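Local coordinates for Lpg0393 helical bundle domain-containing protein (Legionella pneumophila subsp. pneumophila str. Philadelphia 1, PDB 4R0G), which acts as a guanine-nucleotide exchange factor for the small GTPases Rab5, Rab21 and Rab22, probably through its VPS9-like domain, at residues A[3-8]-A[24-29]; A[10-15]-A[49-54]; A[19-24]-A[87-92]; A[43-48]-A[118-123]; A[80-85]-A[167-172]. All blocks are in the same frame, centred on the assembly; numbering follows the deposited sequence.

Contact 1 (A[3-8]-A[24-29])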
# COMPACT_ATOMS: atom_id res chain seq x y z
N SER A 3 -21.32 3.93 20.59
CA SER A 3 -21.95 5.18 21.05
C SER A 3 -21.08 6.14 21.90
O SER A 3 -21.54 7.22 22.29
CB SER A 3 -23.28 4.86 21.76
OG SER A 3 -23.07 3.94 22.81
N SER A 4 -19.86 5.72 22.21
CA SER A 4 -19.03 6.42 23.19
C SER A 4 -17.56 6.40 22.82
O SER A 4 -17.01 5.35 22.45
CB SER A 4 -19.13 5.75 24.54
OG SER A 4 -20.20 4.84 24.54
N THR A 5 -16.92 7.55 22.96
CA THR A 5 -15.48 7.62 22.94
C THR A 5 -14.89 6.62 23.92
O THR A 5 -13.86 5.98 23.61
CB THR A 5 -15.03 9.00 23.30
OG1 THR A 5 -15.44 9.86 22.25
CG2 THR A 5 -13.54 9.06 23.46
N LYS A 6 -15.55 6.47 25.08
CA LYS A 6 -15.10 5.49 26.07
C LYS A 6 -15.11 4.12 25.41
O LYS A 6 -14.17 3.33 25.58
CB LYS A 6 -15.97 5.49 27.34
N GLU A 7 -16.16 3.86 24.63
CA GLU A 7 -16.29 2.60 23.94
C GLU A 7 -15.11 2.42 22.98
O GLU A 7 -14.40 1.40 23.03
CB GLU A 7 -17.63 2.51 23.21
CG GLU A 7 -18.68 1.75 23.96
CD GLU A 7 -20.01 1.69 23.21
OE1 GLU A 7 -20.41 2.72 22.62
OE2 GLU A 7 -20.64 0.61 23.20
N TYR A 8 -14.89 3.43 22.12
CA TYR A 8 -13.78 3.38 21.18
C TYR A 8 -12.42 3.25 21.85
O TYR A 8 -11.66 2.33 21.55
CB TYR A 8 -13.82 4.53 20.18
CG TYR A 8 -14.89 4.33 19.13
CD1 TYR A 8 -14.77 3.33 18.19
CD2 TYR A 8 -16.02 5.14 19.08
CE1 TYR A 8 -15.75 3.13 17.23
CE2 TYR A 8 -17.00 4.95 18.12
CZ TYR A 8 -16.86 3.94 17.20
OH TYR A 8 -17.83 3.73 16.24
N PRO A 24 -12.89 8.31 14.47
CA PRO A 24 -13.11 9.66 13.97
C PRO A 24 -14.37 9.79 13.09
O PRO A 24 -14.90 10.90 12.91
CB PRO A 24 -11.79 9.99 13.25
CG PRO A 24 -11.16 8.73 12.96
CD PRO A 24 -11.66 7.70 13.90
N LYS A 25 -14.89 8.67 12.60
CA LYS A 25 -16.16 8.69 11.87
C LYS A 25 -17.34 8.89 12.83
O LYS A 25 -18.33 9.54 12.49
CB LYS A 25 -16.30 7.40 11.03
CG LYS A 25 -17.52 7.38 10.13
CD LYS A 25 -17.95 5.97 9.76
CE LYS A 25 -19.27 6.01 8.96
NZ LYS A 25 -19.53 4.76 8.16
N PHE A 26 -17.23 8.33 14.03
CA PHE A 26 -18.24 8.53 15.07
C PHE A 26 -18.23 9.97 15.59
O PHE A 26 -19.27 10.62 15.71
CB PHE A 26 -18.01 7.51 16.22
CG PHE A 26 -18.54 7.94 17.57
CD1 PHE A 26 -19.89 7.79 17.88
CD2 PHE A 26 -17.69 8.48 18.53
CE1 PHE A 26 -20.37 8.18 19.12
CE2 PHE A 26 -18.17 8.88 19.77
CZ PHE A 26 -19.51 8.72 20.07
N ILE A 27 -17.03 10.45 15.87
CA ILE A 27 -16.86 11.82 16.31
C ILE A 27 -17.45 12.77 15.28
O ILE A 27 -17.97 13.81 15.62
CB ILE A 27 -15.38 12.11 16.60
CG1 ILE A 27 -14.97 11.35 17.86
CG2 ILE A 27 -15.12 13.59 16.79
CD1 ILE A 27 -13.52 11.57 18.27
N ALA A 28 -17.44 12.40 14.01
CA ALA A 28 -17.94 13.31 12.99
C ALA A 28 -19.46 13.34 13.00
O ALA A 28 -20.06 14.35 12.63
CB ALA A 28 -17.41 12.93 11.63
N GLU A 29 -20.09 12.24 13.41
CA GLU A 29 -21.55 12.19 13.53
C GLU A 29 -22.09 12.75 14.84
O GLU A 29 -23.08 13.48 14.85
CB GLU A 29 -22.08 10.79 13.27
CG GLU A 29 -22.02 10.42 11.82
CD GLU A 29 -22.93 9.26 11.48
OE1 GLU A 29 -22.81 8.21 12.15
OE2 GLU A 29 -23.75 9.41 10.54
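Phe26 and Tyr8 form a buried aromatic contact where helix 23-30 covers the start of helix 5-14, inside the VPS9-like domain. Phe26 is the intruding group. Its CG stands anti to the backbone N (chi1 155°), which carries the ring across to residues 3 to 5 and Tyr8. Tyr8 CE2 lies 3.3 Å from Phe26 CB and also comes near Phe26 CG and CD2, so one corner of the tyrosine ring rests on the root of the phenylalanine. The two ring planes are inclined at 45° with centroids 5.3 Å apart, an oblique meeting, with the rings not lying flat together.

The outer end of Phe26 reaches the backbone before the helix. Its CZ comes within 3.4 Å of Ser3 O. Thr5 OG1 lies in the plane of the ring at its edge, 3.8 Å from Phe26 CE2, the two side chains crossing at about a right angle. Thr5 OG1 also accepts a weak hydrogen bond from Trp23 NE1, and the hydroxyl of Tyr8 is served by the backbone N of Leu2. Within the N-terminal segment, Glu7 OE1 accepts bonds from Ser3 OG and Ser4 OG, each donor standing well above the carboxylate plane, so one carboxylate oxygen gathers both serine hydroxyls at the start of the helix.

Across the interface itself, cohesion therefore comes from dispersion and from exclusion of water around Phe26, while the tyrosine and serine hydroxyls find partners within the N-terminal part of the chain.

Contact 2 (A[10-15]-A[49-54])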
# COMPACT_ATOMS: atom_id res chain seq x y z
N GLN A 10 -11.86 2.05 24.66
CA GLN A 10 -11.81 0.71 25.26
C GLN A 10 -11.27 -0.27 24.23
O GLN A 10 -10.35 -1.03 24.52
CB GLN A 10 -13.19 0.26 25.75
CG GLN A 10 -13.14 -0.97 26.67
CD GLN A 10 -12.12 -0.84 27.80
OE1 GLN A 10 -12.12 0.15 28.54
NE2 GLN A 10 -11.23 -1.84 27.93
N ALA A 11 -11.83 -0.22 23.03
CA ALA A 11 -11.36 -1.03 21.93
C ALA A 11 -9.86 -0.87 21.69
O ALA A 11 -9.15 -1.86 21.43
CB ALA A 11 -12.16 -0.72 20.66
N LEU A 12 -9.38 0.38 21.78
CA LEU A 12 -7.93 0.63 21.66
C LEU A 12 -7.13 -0.08 22.77
O LEU A 12 -6.05 -0.63 22.53
CB LEU A 12 -7.60 2.13 21.62
CG LEU A 12 -6.09 2.39 21.74
CD1 LEU A 12 -5.38 2.00 20.45
CD2 LEU A 12 -5.72 3.80 22.16
N ARG A 13 -7.67 -0.09 23.99
CA ARG A 13 -6.98 -0.70 25.12
C ARG A 13 -7.02 -2.21 25.00
O ARG A 13 -6.10 -2.90 25.41
CB ARG A 13 -7.57 -0.23 26.47
CG ARG A 13 -7.27 1.24 26.88
CD ARG A 13 -8.51 1.98 27.43
NE ARG A 13 -8.36 3.46 27.48
CZ ARG A 13 -9.32 4.32 27.83
NH1 ARG A 13 -10.53 3.88 28.17
NH2 ARG A 13 -9.09 5.64 27.83
N ASP A 14 -8.10 -2.71 24.40
CA ASP A 14 -8.33 -4.16 24.25
C ASP A 14 -7.52 -4.71 23.09
O ASP A 14 -7.27 -5.91 23.01
CB ASP A 14 -9.81 -4.47 23.97
CG ASP A 14 -10.75 -3.98 25.07
OD1 ASP A 14 -10.29 -3.81 26.23
OD2 ASP A 14 -11.95 -3.78 24.74
N GLY A 15 -7.12 -3.81 22.19
CA GLY A 15 -6.39 -4.21 21.01
C GLY A 15 -7.26 -4.35 19.77
O GLY A 15 -6.80 -4.85 18.75
N PHE A 49 -10.12 17.07 22.67
CA PHE A 49 -11.10 17.25 23.72
C PHE A 49 -11.57 15.90 24.17
O PHE A 49 -11.48 15.54 25.34
CB PHE A 49 -12.29 18.01 23.17
CG PHE A 49 -13.38 18.17 24.15
CD1 PHE A 49 -13.22 18.99 25.26
CD2 PHE A 49 -14.57 17.49 23.99
CE1 PHE A 49 -14.22 19.15 26.19
CE2 PHE A 49 -15.60 17.64 24.92
CZ PHE A 49 -15.42 18.47 26.01
N GLU A 50 -12.06 15.13 23.22
CA GLU A 50 -12.69 13.87 23.55
C GLU A 50 -11.76 12.86 24.26
O GLU A 50 -12.12 12.19 25.22
CB GLU A 50 -13.30 13.29 22.28
CG GLU A 50 -14.49 12.47 22.56
CD GLU A 50 -15.71 13.27 22.97
OE1 GLU A 50 -16.05 14.23 22.26
OE2 GLU A 50 -16.33 12.92 23.99
N TRP A 51 -10.54 12.79 23.81
CA TRP A 51 -9.63 11.82 24.36
C TRP A 51 -9.22 12.24 25.77
O TRP A 51 -8.90 11.40 26.62
CB TRP A 51 -8.43 11.74 23.43
CG TRP A 51 -7.66 10.50 23.50
CD1 TRP A 51 -7.72 9.55 24.47
CD2 TRP A 51 -6.66 10.07 22.56
NE1 TRP A 51 -6.82 8.54 24.19
CE2 TRP A 51 -6.16 8.83 23.03
CE3 TRP A 51 -6.13 10.62 21.38
CZ2 TRP A 51 -5.16 8.12 22.34
CZ3 TRP A 51 -5.13 9.91 20.70
CH2 TRP A 51 -4.66 8.68 21.18
N LEU A 52 -9.21 13.55 26.02
CA LEU A 52 -8.81 14.06 27.32
C LEU A 52 -9.90 13.86 28.38
O LEU A 52 -9.62 13.69 29.57
CB LEU A 52 -8.39 15.54 27.22
CG LEU A 52 -7.02 15.81 26.56
CD1 LEU A 52 -6.67 17.28 26.53
CD2 LEU A 52 -5.91 15.03 27.26
N ASN A 53 -11.15 13.88 27.93
CA ASN A 53 -12.27 13.57 28.81
C ASN A 53 -12.53 12.07 29.00
O ASN A 53 -13.26 11.65 29.90
CB ASN A 53 -13.52 14.28 28.32
CG ASN A 53 -13.37 15.77 28.39
OD1 ASN A 53 -12.97 16.29 29.42
ND2 ASN A 53 -13.62 16.45 27.30
N ASN A 54 -11.98 11.28 28.12
CA ASN A 54 -12.15 9.85 28.18
C ASN A 54 -10.99 9.10 28.76
O ASN A 54 -10.78 7.93 28.50
CB ASN A 54 -12.85 9.28 26.95
CG ASN A 54 -14.32 9.74 26.87
OD1 ASN A 54 -15.25 8.98 27.21
ND2 ASN A 54 -14.52 11.00 26.46
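The contact joins the C-terminal turns of helix 5-14 and helix 40-53, whose backbones stay well apart, so that the end of Arg13 has to span the distance to Asn54, the first residue to leave the second helix. Gly15 closes the first helix as the C-prime residue of a Schellman motif; its positive phi suits glycine.

Arginine has the length for this span. Its chain bends at the CB-CG bond (chi2 136°) and delivers NH2 to Asn54 O at 2.9 Å. The N-H points almost straight at the oxygen (162°), which lies in the guanidinium plane at its edge; seen from the acceptor, the donor is tilted slightly from the carbonyl plane. Asn54 is steadied by its own side chain, whose ND2 returns to Glu50 O at 3.0 Å. Beside this polar link Leu12 CD2 looks obliquely onto Trp51 CZ2 at 4.4 Å, a loose apolar touch.

Asp60 ties the two halves together, with a salt bridge to Arg13 NE and a hydrogen bond from Trp51 NE1. The guanidinium thus has its rotation fixed from two edges, and its positive charge probably strengthens its hold on both the Asp60 carboxylate and the carbonyl just past the end of helix 40-53.

Contact 3 (A[19-24]-A[87-92])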
# COMPACT_ATOMS: atom_id res chain seq x y z
N LEU A 19 -11.58 -1.51 14.67
CA LEU A 19 -12.70 -0.86 15.34
C LEU A 19 -12.27 0.48 15.93
O LEU A 19 -12.96 1.48 15.77
CB LEU A 19 -13.32 -1.79 16.39
CG LEU A 19 -14.42 -1.15 17.22
CD1 LEU A 19 -15.54 -0.64 16.28
CD2 LEU A 19 -14.93 -2.10 18.32
N PHE A 20 -11.13 0.51 16.61
CA PHE A 20 -10.69 1.77 17.22
C PHE A 20 -10.58 2.90 16.20
O PHE A 20 -10.97 4.03 16.49
CB PHE A 20 -9.38 1.59 17.94
CG PHE A 20 -8.63 2.88 18.13
CD1 PHE A 20 -9.06 3.82 19.06
CD2 PHE A 20 -7.46 3.14 17.42
CE1 PHE A 20 -8.38 5.01 19.26
CE2 PHE A 20 -6.77 4.34 17.63
CZ PHE A 20 -7.24 5.27 18.57
N LEU A 21 -10.08 2.56 15.01
CA LEU A 21 -9.93 3.47 13.85
C LEU A 21 -11.24 4.01 13.27
O LEU A 21 -11.22 4.79 12.32
CB LEU A 21 -9.11 2.81 12.74
CG LEU A 21 -7.62 2.55 13.05
CD1 LEU A 21 -6.92 1.96 11.87
CD2 LEU A 21 -6.93 3.81 13.47
N GLN A 22 -12.36 3.54 13.80
CA GLN A 22 -13.69 3.94 13.34
C GLN A 22 -14.16 5.15 14.12
O GLN A 22 -15.22 5.76 13.86
CB GLN A 22 -14.64 2.77 13.58
CG GLN A 22 -15.59 2.43 12.49
CD GLN A 22 -16.20 1.05 12.71
OE1 GLN A 22 -15.82 0.09 12.04
NE2 GLN A 22 -17.13 0.94 13.68
N TRP A 23 -13.35 5.47 15.12
CA TRP A 23 -13.59 6.56 16.04
C TRP A 23 -13.82 7.90 15.36
O TRP A 23 -14.81 8.58 15.64
CB TRP A 23 -12.37 6.67 16.96
CG TRP A 23 -12.51 7.57 18.12
CD1 TRP A 23 -13.66 7.94 18.74
CD2 TRP A 23 -11.44 8.17 18.85
NE1 TRP A 23 -13.38 8.76 19.81
CE2 TRP A 23 -12.02 8.92 19.90
CE3 TRP A 23 -10.04 8.16 18.71
CZ2 TRP A 23 -11.25 9.66 20.82
CZ3 TRP A 23 -9.27 8.90 19.62
CH2 TRP A 23 -9.89 9.64 20.67
N PRO A 24 -12.89 8.31 14.47
CA PRO A 24 -13.11 9.66 13.97
C PRO A 24 -14.37 9.79 13.09
O PRO A 24 -14.90 10.90 12.91
CB PRO A 24 -11.79 9.99 13.25
CG PRO A 24 -11.16 8.73 12.96
CD PRO A 24 -11.66 7.70 13.90
N THR A 87 -3.53 8.63 10.92
CA THR A 87 -2.70 9.83 10.93
C THR A 87 -3.41 11.00 11.60
O THR A 87 -2.78 11.77 12.31
CB THR A 87 -2.26 10.22 9.52
OG1 THR A 87 -3.42 10.19 8.67
CG2 THR A 87 -1.22 9.22 8.99
N THR A 88 -4.71 11.12 11.35
CA THR A 88 -5.49 12.19 11.95
C THR A 88 -5.53 11.99 13.47
O THR A 88 -5.62 12.95 14.24
CB THR A 88 -6.91 12.15 11.44
OG1 THR A 88 -6.91 12.19 10.01
CG2 THR A 88 -7.72 13.34 11.98
N ILE A 89 -5.49 10.75 13.91
CA ILE A 89 -5.52 10.50 15.33
C ILE A 89 -4.16 10.85 15.92
O ILE A 89 -4.06 11.36 17.04
CB ILE A 89 -5.95 9.06 15.65
CG1 ILE A 89 -7.41 8.86 15.27
CG2 ILE A 89 -5.75 8.76 17.11
CD1 ILE A 89 -7.91 7.44 15.42
N SER A 90 -3.10 10.62 15.16
CA SER A 90 -1.76 10.93 15.67
C SER A 90 -1.56 12.43 15.81
O SER A 90 -0.80 12.90 16.67
CB SER A 90 -0.65 10.25 14.83
OG SER A 90 -0.67 10.66 13.50
N ILE A 91 -2.26 13.19 14.98
CA ILE A 91 -2.12 14.64 15.04
C ILE A 91 -2.82 15.15 16.29
O ILE A 91 -2.43 16.19 16.86
CB ILE A 91 -2.61 15.34 13.77
CG1 ILE A 91 -1.78 14.88 12.57
CG2 ILE A 91 -2.47 16.82 13.90
CD1 ILE A 91 -2.32 15.41 11.27
N ALA A 92 -3.84 14.42 16.75
CA ALA A 92 -4.50 14.77 18.02
C ALA A 92 -3.68 14.30 19.21
O ALA A 92 -3.77 14.87 20.28
CB ALA A 92 -5.87 14.18 18.09
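The short link between helix 17-20 and helix 23-30, a type I beta turn from Phe20 to Trp23, wraps round a single side chain, that of Ile89 on helix 80-101. The CD1 methyl of Ile89 is the point of contact for four residues. Phe20 approaches from the opposite direction, and its CZ stands 3.9 Å from Ile89 CD1, with the Ile89 CG2 branch also near the same carbon. Trp23 crosses the isoleucine obliquely and offers an indole edge: its CE3 lies 4.0 Å from Ile89 CD1, which sits near the plane of the ring system.

This is part of the buried interior of the all-helical VPS9-like domain, where helix 80-101 packs against both the N-terminal helices and helix 40-53. Phe64 of helix 58-71 and Leu47 of helix 40-53 also reach Ile89, so the turn makes up one part of its surroundings. A beta-branched isoleucine suits such a place, because CG1 standing anti to the carbonyl carbon (chi1 -68°) extends CD1 into the turn while CG2 occupies a second direction.

Two further groups of the segment touch the same methyl. Pro24 meets the isoleucine at about a right angle, its CD 4.1 Å from Ile89 CD1; proline suits the start of a helix, where N-H groups lack partners within it. Leu21 adds CD2 at 4.2 Å from Ile89 CD1, on a chain that also touches Leu67 and Leu78.

Contact 4 (A[43-48]-A[118-123])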
# COMPACT_ATOMS: atom_id res chain seq x y z
N MET A 43 -11.58 18.73 13.44
CA MET A 43 -11.62 17.30 13.68
C MET A 43 -10.53 16.83 14.64
O MET A 43 -10.71 15.86 15.37
CB MET A 43 -11.46 16.61 12.34
CG MET A 43 -11.61 15.15 12.43
SD MET A 43 -13.11 14.74 13.35
CE MET A 43 -12.82 13.03 13.53
N VAL A 44 -9.38 17.50 14.62
CA VAL A 44 -8.29 17.16 15.50
C VAL A 44 -8.59 17.75 16.86
O VAL A 44 -8.25 17.18 17.90
CB VAL A 44 -6.94 17.70 14.96
CG1 VAL A 44 -5.83 17.63 16.04
CG2 VAL A 44 -6.55 16.93 13.73
N SER A 45 -9.25 18.91 16.83
CA SER A 45 -9.68 19.60 18.04
C SER A 45 -10.64 18.73 18.83
O SER A 45 -10.40 18.46 20.00
CB SER A 45 -10.32 20.93 17.70
OG SER A 45 -9.34 21.79 17.16
N LEU A 46 -11.70 18.27 18.17
CA LEU A 46 -12.65 17.37 18.83
C LEU A 46 -11.98 16.10 19.43
O LEU A 46 -12.17 15.78 20.63
CB LEU A 46 -13.81 17.03 17.89
CG LEU A 46 -14.55 18.21 17.23
CD1 LEU A 46 -15.41 17.74 16.08
CD2 LEU A 46 -15.43 18.95 18.21
N LEU A 47 -11.18 15.41 18.61
CA LEU A 47 -10.36 14.29 19.10
C LEU A 47 -9.55 14.63 20.35
O LEU A 47 -9.47 13.82 21.25
CB LEU A 47 -9.40 13.82 18.04
CG LEU A 47 -9.74 12.58 17.26
CD1 LEU A 47 -10.83 12.88 16.28
CD2 LEU A 47 -8.50 12.14 16.50
N ILE A 48 -8.94 15.81 20.42
CA ILE A 48 -8.15 16.14 21.62
C ILE A 48 -9.07 16.29 22.84
O ILE A 48 -8.82 15.72 23.91
CB ILE A 48 -7.33 17.43 21.48
CG1 ILE A 48 -6.17 17.21 20.52
CG2 ILE A 48 -6.79 17.85 22.85
CD1 ILE A 48 -5.73 18.47 19.87
N GLU A 118 -19.21 24.72 20.55
CA GLU A 118 -18.93 24.99 21.95
C GLU A 118 -17.54 24.51 22.34
O GLU A 118 -16.87 25.16 23.15
CB GLU A 118 -20.02 24.39 22.85
CG GLU A 118 -21.35 25.17 22.80
CD GLU A 118 -22.27 24.87 23.96
OE1 GLU A 118 -22.49 23.68 24.28
OE2 GLU A 118 -22.79 25.84 24.56
N VAL A 119 -17.11 23.39 21.74
CA VAL A 119 -15.79 22.84 22.01
C VAL A 119 -14.69 23.65 21.33
O VAL A 119 -13.67 23.96 21.95
CB VAL A 119 -15.68 21.36 21.59
CG1 VAL A 119 -14.26 20.83 21.80
CG2 VAL A 119 -16.66 20.53 22.39
N LEU A 120 -14.92 24.02 20.08
CA LEU A 120 -13.98 24.87 19.36
C LEU A 120 -13.75 26.17 20.12
O LEU A 120 -12.66 26.72 20.13
CB LEU A 120 -14.45 25.14 17.92
CG LEU A 120 -14.51 23.93 16.99
CD1 LEU A 120 -15.00 24.30 15.60
CD2 LEU A 120 -13.16 23.21 16.88
N GLN A 121 -14.79 26.65 20.80
CA GLN A 121 -14.60 27.83 21.63
C GLN A 121 -13.78 27.55 22.87
O GLN A 121 -12.93 28.36 23.23
CB GLN A 121 -15.93 28.51 21.97
CG GLN A 121 -16.13 29.78 21.16
CD GLN A 121 -17.20 30.67 21.72
OE1 GLN A 121 -16.98 31.37 22.73
NE2 GLN A 121 -18.37 30.67 21.08
N LEU A 122 -14.03 26.41 23.52
CA LEU A 122 -13.25 25.98 24.67
C LEU A 122 -11.81 25.90 24.24
O LEU A 122 -10.89 26.27 24.98
CB LEU A 122 -13.71 24.60 25.16
CG LEU A 122 -13.60 24.30 26.67
CD1 LEU A 122 -13.61 22.79 27.00
CD2 LEU A 122 -12.43 25.00 27.36
N MET A 123 -11.61 25.41 23.02
CA MET A 123 -10.27 25.13 22.56
C MET A 123 -9.53 26.43 22.42
O MET A 123 -8.39 26.56 22.86
CB MET A 123 -10.29 24.35 21.24
CG MET A 123 -10.88 22.92 21.37
SD MET A 123 -9.80 21.75 22.21
CE MET A 123 -10.94 21.12 23.40
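Ser45 and Leu120 meet with a small side chain against the branch of a large one: Leu120 CD2 sits 3.7 Å from Ser45 CB, with the serine OG only a little farther away. In Leu120 the first torsion, with CG anti to the carbonyl carbon (chi1 -65°), and an extended chi2 together carry the CD2 branch toward helix 40-53. The serine hydroxyl does not depend on that apolar neighbour, since OG turns back to hydrogen-bond Asp41 O in the preceding turn of its own helix.

Met123 points at the same serine from one turn further along. Its chain is bent at both chi2 and chi3, so the flexible thioether lies over the helix surface, with SD 4.0 Å from Ser45 O and CG 4.2 Å from Ser45 CB. The two segments are nearly perpendicular, with their axes at 82° and 9.8 Å apart at closest approach. Helix 116-126 thus lies across helix 40-53 within the VPS9-like domain, the contact centred about 21 Å from the centre of the chain, and touching residues gather near a single crossing point, as expected of so steep an angle.

On the other flank Leu46 and Val119 slant past each other, Leu46 CD2 reaching Val119 CB at 4.2 Å. Both are buried, and their branched carbons suit a place where Val119 also packs on Phe49. Leu46 also packs on Ile27 of helix 23-30.

Contact 5 (A[80-85]-A[167-172])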
# COMPACT_ATOMS: atom_id res chain seq x y z
N GLU A 80 -5.35 4.18 2.44
CA GLU A 80 -6.53 5.06 2.28
C GLU A 80 -7.16 5.63 3.57
O GLU A 80 -6.48 6.21 4.42
CB GLU A 80 -7.61 4.35 1.45
CG GLU A 80 -7.20 4.07 -0.00
CD GLU A 80 -7.12 5.33 -0.86
OE1 GLU A 80 -6.25 6.20 -0.61
OE2 GLU A 80 -7.95 5.46 -1.80
N GLY A 81 -8.47 5.45 3.69
CA GLY A 81 -9.23 6.01 4.79
C GLY A 81 -8.81 5.46 6.12
O GLY A 81 -8.83 6.19 7.11
N LEU A 82 -8.46 4.18 6.17
CA LEU A 82 -7.94 3.56 7.39
C LEU A 82 -6.68 4.26 7.79
O LEU A 82 -6.40 4.46 8.97
CB LEU A 82 -7.67 2.07 7.20
CG LEU A 82 -8.97 1.26 7.26
CD1 LEU A 82 -8.81 -0.11 6.68
CD2 LEU A 82 -9.39 1.17 8.72
N SER A 83 -5.91 4.65 6.78
CA SER A 83 -4.68 5.36 7.00
C SER A 83 -4.93 6.79 7.46
O SER A 83 -4.32 7.24 8.43
CB SER A 83 -3.80 5.35 5.76
OG SER A 83 -2.86 6.39 5.91
N TYR A 84 -5.82 7.49 6.76
CA TYR A 84 -6.20 8.85 7.15
C TYR A 84 -6.66 8.88 8.61
O TYR A 84 -6.36 9.83 9.34
CB TYR A 84 -7.28 9.42 6.22
CG TYR A 84 -7.66 10.88 6.46
CD1 TYR A 84 -6.84 11.91 6.00
CD2 TYR A 84 -8.85 11.23 7.10
CE1 TYR A 84 -7.19 13.26 6.19
CE2 TYR A 84 -9.22 12.56 7.30
CZ TYR A 84 -8.38 13.58 6.84
OH TYR A 84 -8.72 14.91 7.04
N ALA A 85 -7.41 7.85 9.03
CA ALA A 85 -7.88 7.79 10.40
C ALA A 85 -6.68 7.84 11.31
O ALA A 85 -6.55 8.71 12.16
CB ALA A 85 -8.65 6.52 10.64
N SER A 167 -5.83 -9.44 7.96
CA SER A 167 -6.83 -10.45 7.74
C SER A 167 -8.08 -9.86 7.10
O SER A 167 -8.59 -10.40 6.10
CB SER A 167 -7.23 -11.07 9.09
OG SER A 167 -8.11 -12.15 8.89
N VAL A 168 -8.56 -8.76 7.67
CA VAL A 168 -9.74 -8.09 7.14
C VAL A 168 -9.36 -7.19 6.00
O VAL A 168 -10.03 -7.09 4.98
CB VAL A 168 -10.35 -7.16 8.16
CG1 VAL A 168 -11.56 -6.48 7.57
CG2 VAL A 168 -10.71 -7.93 9.41
N THR A 169 -8.27 -6.50 6.19
CA THR A 169 -7.98 -5.36 5.37
C THR A 169 -7.57 -5.79 3.96
O THR A 169 -7.92 -5.14 2.98
CB THR A 169 -6.96 -4.48 6.10
OG1 THR A 169 -7.34 -3.11 5.95
CG2 THR A 169 -5.57 -4.70 5.59
N TYR A 170 -6.87 -6.91 3.86
CA TYR A 170 -6.43 -7.43 2.56
C TYR A 170 -7.63 -7.69 1.65
O TYR A 170 -7.60 -7.33 0.49
CB TYR A 170 -5.60 -8.70 2.76
CG TYR A 170 -5.14 -9.31 1.47
CD1 TYR A 170 -4.12 -8.72 0.73
CD2 TYR A 170 -5.71 -10.48 0.99
CE1 TYR A 170 -3.69 -9.29 -0.46
CE2 TYR A 170 -5.29 -11.06 -0.19
CZ TYR A 170 -4.28 -10.46 -0.92
OH TYR A 170 -3.86 -11.04 -2.10
N LEU A 171 -8.67 -8.31 2.22
CA LEU A 171 -9.97 -8.46 1.56
C LEU A 171 -10.55 -7.15 1.10
O LEU A 171 -11.12 -7.10 0.02
CB LEU A 171 -11.00 -9.10 2.48
CG LEU A 171 -11.06 -10.62 2.53
CD1 LEU A 171 -12.31 -11.03 3.22
CD2 LEU A 171 -11.00 -11.22 1.11
N LYS A 172 -10.41 -6.11 1.92
CA LYS A 172 -11.01 -4.81 1.63
C LYS A 172 -10.46 -4.25 0.32
O LYS A 172 -11.24 -3.93 -0.60
CB LYS A 172 -10.82 -3.84 2.80
CG LYS A 172 -11.23 -2.37 2.54
CD LYS A 172 -11.27 -1.55 3.87
CE LYS A 172 -11.98 -0.17 3.77
NZ LYS A 172 -11.13 0.93 3.18
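Apolar packing comes first in this small contact, and Leu82 carries it. From the first turns of helix 80-101 it points at helix 155-183, with CG anti to the carbonyl carbon (chi1 -79°). Its CD1 methyl meets the aliphatic chain of Lys172 tip to tip, 4.0 Å from Lys172 CD. The lysine can take part because its chain is extended from CB to CE, with CG anti to the backbone N, and bends only at the last torsion (chi4 -80°), where NZ turns aside. The extended methylene chain thus presents CD to the leucine methyl, while the ammonium group is carried past the leucine. The backbones stay well separated, with the CA atoms of Leu82 and Thr169 9.1 Å apart.

Polar atoms play a lesser part. Thr169 OG1 lies 3.4 Å from Leu82 CD1, the two side chains sliding past each other in opposite directions. That oxygen has weak hydrogen bonds to Pro77 O and Tyr173 OH, so it is not left facing a methyl alone.

Neighbours widen the interface. Leu82 also rests on Leu18 and Leu21, and Lys172 on His208 of helix 193-208. At its margin Glu80 packs on Glu74 of the second subunit, and Tyr170 on Tyr166 of that subunit.

Taken as a whole, the arrangement is consistent with a contact between the VPS9-like part of the chain and its helical bundle part, made by a few side chains bridging well-separated backbones; a helical bundle packed beside a Vps9 domain is also found in the Rab5 exchange factor Rabex-5.

Overall arrangement
Contacts 1, 2 and 3 lie together, their centres about 10 Å apart pairwise, and all belong to the VPS9-like domain. Trp23 joins them: it meets Tyr8 of contact 1 and Trp51 of contact 2. Contact 4 lies further out, about 15 Å from contact 3 by centres, and Leu47 connects the two by touching Ile89 and Ala92. Phe49, on the same helix, packs on Val119, Leu122 and Met123 and so couples contacts 2 and 4. Contact 5 shares helix 80-101 with contact 3, about 13 Å away, where Leu21 and Ala85 touch. Contacts 4 and 5 are the most distant pair, with centres about 27 Å apart.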